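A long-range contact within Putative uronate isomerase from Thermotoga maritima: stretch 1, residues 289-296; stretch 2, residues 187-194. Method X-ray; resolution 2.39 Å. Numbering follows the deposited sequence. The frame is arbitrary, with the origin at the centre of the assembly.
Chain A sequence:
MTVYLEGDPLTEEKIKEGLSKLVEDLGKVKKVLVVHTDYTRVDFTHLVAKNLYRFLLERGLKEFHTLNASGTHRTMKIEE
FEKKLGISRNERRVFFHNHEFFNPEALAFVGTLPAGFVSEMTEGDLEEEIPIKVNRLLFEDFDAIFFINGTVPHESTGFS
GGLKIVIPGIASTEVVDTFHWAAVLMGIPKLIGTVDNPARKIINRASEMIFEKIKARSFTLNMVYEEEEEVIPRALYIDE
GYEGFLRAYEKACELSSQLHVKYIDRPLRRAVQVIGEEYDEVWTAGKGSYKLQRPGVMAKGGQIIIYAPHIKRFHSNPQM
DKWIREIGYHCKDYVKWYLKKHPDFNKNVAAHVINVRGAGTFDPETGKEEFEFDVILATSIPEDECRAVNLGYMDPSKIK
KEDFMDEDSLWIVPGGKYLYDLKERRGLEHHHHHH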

# COMPACT_ATOMS: atom_id res chain seq x y z
N SER A 289 9.29 9.11 3.87
CA SER A 289 10.37 9.36 2.92
C SER A 289 9.88 9.34 1.45
O SER A 289 10.19 10.28 0.68
CB SER A 289 11.51 8.37 3.13
OG SER A 289 12.44 8.42 2.05
N TYR A 290 9.12 8.31 1.07
CA TYR A 290 8.71 8.16 -0.34
C TYR A 290 7.99 9.39 -0.88
O TYR A 290 8.19 9.77 -2.04
CB TYR A 290 7.78 6.96 -0.56
CG TYR A 290 8.14 5.70 0.20
CD1 TYR A 290 9.47 5.30 0.36
CD2 TYR A 290 7.14 4.91 0.75
CE1 TYR A 290 9.78 4.15 1.05
CE2 TYR A 290 7.45 3.75 1.45
CZ TYR A 290 8.77 3.37 1.60
OH TYR A 290 9.07 2.22 2.30
N LYS A 291 7.13 10.00 -0.06
CA LYS A 291 6.30 11.11 -0.54
C LYS A 291 7.09 12.39 -0.80
O LYS A 291 6.56 13.35 -1.36
CB LYS A 291 5.13 11.41 0.40
CG LYS A 291 4.14 10.25 0.54
CD LYS A 291 3.62 9.81 -0.81
CE LYS A 291 2.14 9.45 -0.74
NZ LYS A 291 1.80 8.22 0.06
N LEU A 292 8.37 12.38 -0.41
CA LEU A 292 9.22 13.55 -0.57
C LEU A 292 10.34 13.35 -1.60
O LEU A 292 11.29 14.14 -1.64
CB LEU A 292 9.79 13.96 0.79
CG LEU A 292 8.72 14.36 1.83
CD1 LEU A 292 9.31 14.57 3.24
CD2 LEU A 292 7.93 15.61 1.37
N GLN A 293 10.24 12.32 -2.44
CA GLN A 293 11.36 11.95 -3.31
C GLN A 293 11.28 12.35 -4.79
O GLN A 293 12.18 12.02 -5.57
CB GLN A 293 11.65 10.45 -3.22
CG GLN A 293 12.27 10.02 -1.91
CD GLN A 293 12.65 8.54 -1.90
OE1 GLN A 293 13.10 7.99 -2.93
NE2 GLN A 293 12.46 7.89 -0.75
N ARG A 294 10.21 13.04 -5.20
CA ARG A 294 10.24 13.69 -6.50
C ARG A 294 11.46 14.60 -6.61
O ARG A 294 11.91 15.18 -5.61
CB ARG A 294 8.94 14.43 -6.80
CG ARG A 294 7.90 13.46 -7.33
CD ARG A 294 6.76 14.13 -8.05
NE ARG A 294 5.98 13.11 -8.74
CZ ARG A 294 4.73 13.27 -9.17
NH1 ARG A 294 4.11 14.44 -9.00
NH2 ARG A 294 4.10 12.26 -9.76
N PRO A 295 12.04 14.69 -7.82
CA PRO A 295 13.29 15.44 -7.95
C PRO A 295 13.07 16.91 -7.61
O PRO A 295 12.06 17.50 -8.04
CB PRO A 295 13.67 15.26 -9.43
CG PRO A 295 12.42 14.84 -10.12
CD PRO A 295 11.61 14.09 -9.10
N GLY A 296 14.00 17.48 -6.83
CA GLY A 296 13.92 18.88 -6.45
C GLY A 296 13.14 19.15 -5.16
O GLY A 296 13.18 20.28 -4.64
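Stretch 2, residues 187-194: GIPKLIGT

The most unusual feature of this contact is that the side chain of Arg294 starts away from stretch 2 yet binds a backbone carbonyl just after its short helix. Its CA-to-CB bond points away from stretch 2, yet the end of the side chain comes back to it. Arg294 NH2 donates a hydrogen bond to Ile192 O at 3.0 Å, with an N-H...O angle of 146°. This is the one direct hydrogen bond between the stretches. The carbonyl oxygens of Ile192 and Gly193 both lie at the edge of the guanidinium, near its plane. The second is more distant, with Arg294 NH2 to Gly193 O at 3.9 Å.

Water 1 reinforces the same site. It donates to Pro189 O and to Ile192 O, each 2.6 Å from the water oxygen, and accepts from Arg294 NE at 3.1 Å. The arginine thus reaches Ile192 O both directly and through the water, and the water also ties it to Pro189 O.

Stretch 2 begins with Gly187 at the N-cap position, with positive phi. A single helical turn follows, from Ile188 to Leu191. Leu191 N binds Gly187 O at 2.9 Å, and Ile192 N binds Ile188 O at 2.9 Å. Ile192 is the first residue to leave helical phi/psi. A type II turn then runs from Leu191 to Thr194. Thr194 OG1 donates to Leu191 O at 2.6 Å, and the backbone bond from Thr194 N to the same oxygen, Leu191 O, is weak at 3.1 Å. Gly193 sits in this turn with positive phi, which favours glycine. A CB there would point toward stretch 1 and lie 2.8 Å from Arg294 NH2, a clash.

Stretch 1 starts in a helix that comes from earlier in the chain. A type I turn spans Tyr290 to Gln293, and the chain is extended at Arg294 and Pro295. The two stretches run crosswise rather than alongside each other. The backbones come nearest at Arg294 and Pro189, whose CA atoms are 4.6 Å apart.

Ile188 and Ile192 both point toward stretch 1, one helical turn apart. Ile188 CD1 lies 3.4 Å from Tyr290 CD1, meeting the ring obliquely. Ile188 also packs on Gln293, with Ile188 CG2 3.9 Å from Gln293 CB. Ile192 CD1 reaches the turn, 3.8 Å from Lys291 CD and 4.0 Å from Tyr290 O. Ile192 CG2 lies 4.3 Å from Arg294 NE, so the side chain packs beside the arginine that its own carbonyl binds.

Pro189 packs against Gln293 and Pro295. Pro189 CG is 3.4 Å from Gln293 O, and Pro189 CB is 4.3 Å from Pro295 CD. Gln293 points toward stretch 2. Gln293 NE2 donates to Ser289 OG at 2.8 Å, within stretch 1. Gln293 makes no hydrogen bond to stretch 2; its contacts there are packing ones. Lys190 and Leu191 point away from stretch 1 and make no contact with it. The two stretches together bury 433 Å².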

# COMPACT_ATOMS: atom_id res chain seq x y z
N GLY A 187 12.26 3.12 -9.88
CA GLY A 187 12.55 3.99 -8.76
C GLY A 187 11.45 4.99 -8.47
O GLY A 187 10.81 5.52 -9.38
N ILE A 188 11.24 5.25 -7.18
CA ILE A 188 10.21 6.17 -6.70
C ILE A 188 10.12 7.50 -7.46
O ILE A 188 9.02 7.85 -7.93
CB ILE A 188 10.32 6.40 -5.17
CG1 ILE A 188 9.96 5.12 -4.42
CG2 ILE A 188 9.47 7.60 -4.73
CD1 ILE A 188 10.21 5.19 -2.95
N PRO A 189 11.26 8.24 -7.58
CA PRO A 189 11.15 9.56 -8.22
C PRO A 189 10.43 9.53 -9.58
O PRO A 189 9.60 10.39 -9.82
CB PRO A 189 12.61 10.01 -8.40
CG PRO A 189 13.35 9.29 -7.27
CD PRO A 189 12.65 7.94 -7.15
N LYS A 190 10.71 8.53 -10.42
CA LYS A 190 10.01 8.42 -11.70
C LYS A 190 8.62 7.79 -11.56
O LYS A 190 7.67 8.18 -12.25
CB LYS A 190 10.84 7.60 -12.70
CG LYS A 190 12.24 8.13 -12.92
CD LYS A 190 12.47 8.52 -14.37
CE LYS A 190 13.98 8.64 -14.66
NZ LYS A 190 14.26 9.69 -15.70
N LEU A 191 8.51 6.81 -10.66
CA LEU A 191 7.33 5.95 -10.61
C LEU A 191 6.12 6.53 -9.86
O LEU A 191 4.99 6.52 -10.38
CB LEU A 191 7.71 4.56 -10.04
CG LEU A 191 6.66 3.45 -10.14
CD1 LEU A 191 7.29 2.13 -10.60
CD2 LEU A 191 5.91 3.26 -8.82
N ILE A 192 6.34 7.03 -8.64
CA ILE A 192 5.22 7.44 -7.79
C ILE A 192 4.26 8.42 -8.50
O ILE A 192 4.71 9.33 -9.23
CB ILE A 192 5.70 8.01 -6.43
CG1 ILE A 192 4.55 8.05 -5.42
CG2 ILE A 192 6.37 9.39 -6.60
CD1 ILE A 192 5.02 8.16 -3.96
N GLY A 193 2.96 8.21 -8.34
CA GLY A 193 1.97 9.05 -9.00
C GLY A 193 1.86 8.93 -10.52
O GLY A 193 1.39 9.86 -11.18
N THR A 194 2.28 7.80 -11.09
CA THR A 194 2.01 7.48 -12.50
C THR A 194 0.95 6.39 -12.58
O THR A 194 0.99 5.43 -11.82
CB THR A 194 3.28 6.96 -13.21
OG1 THR A 194 3.73 5.75 -12.57
CG2 THR A 194 4.40 8.00 -13.19
O HOH W 1 7.00 10.43 -9.94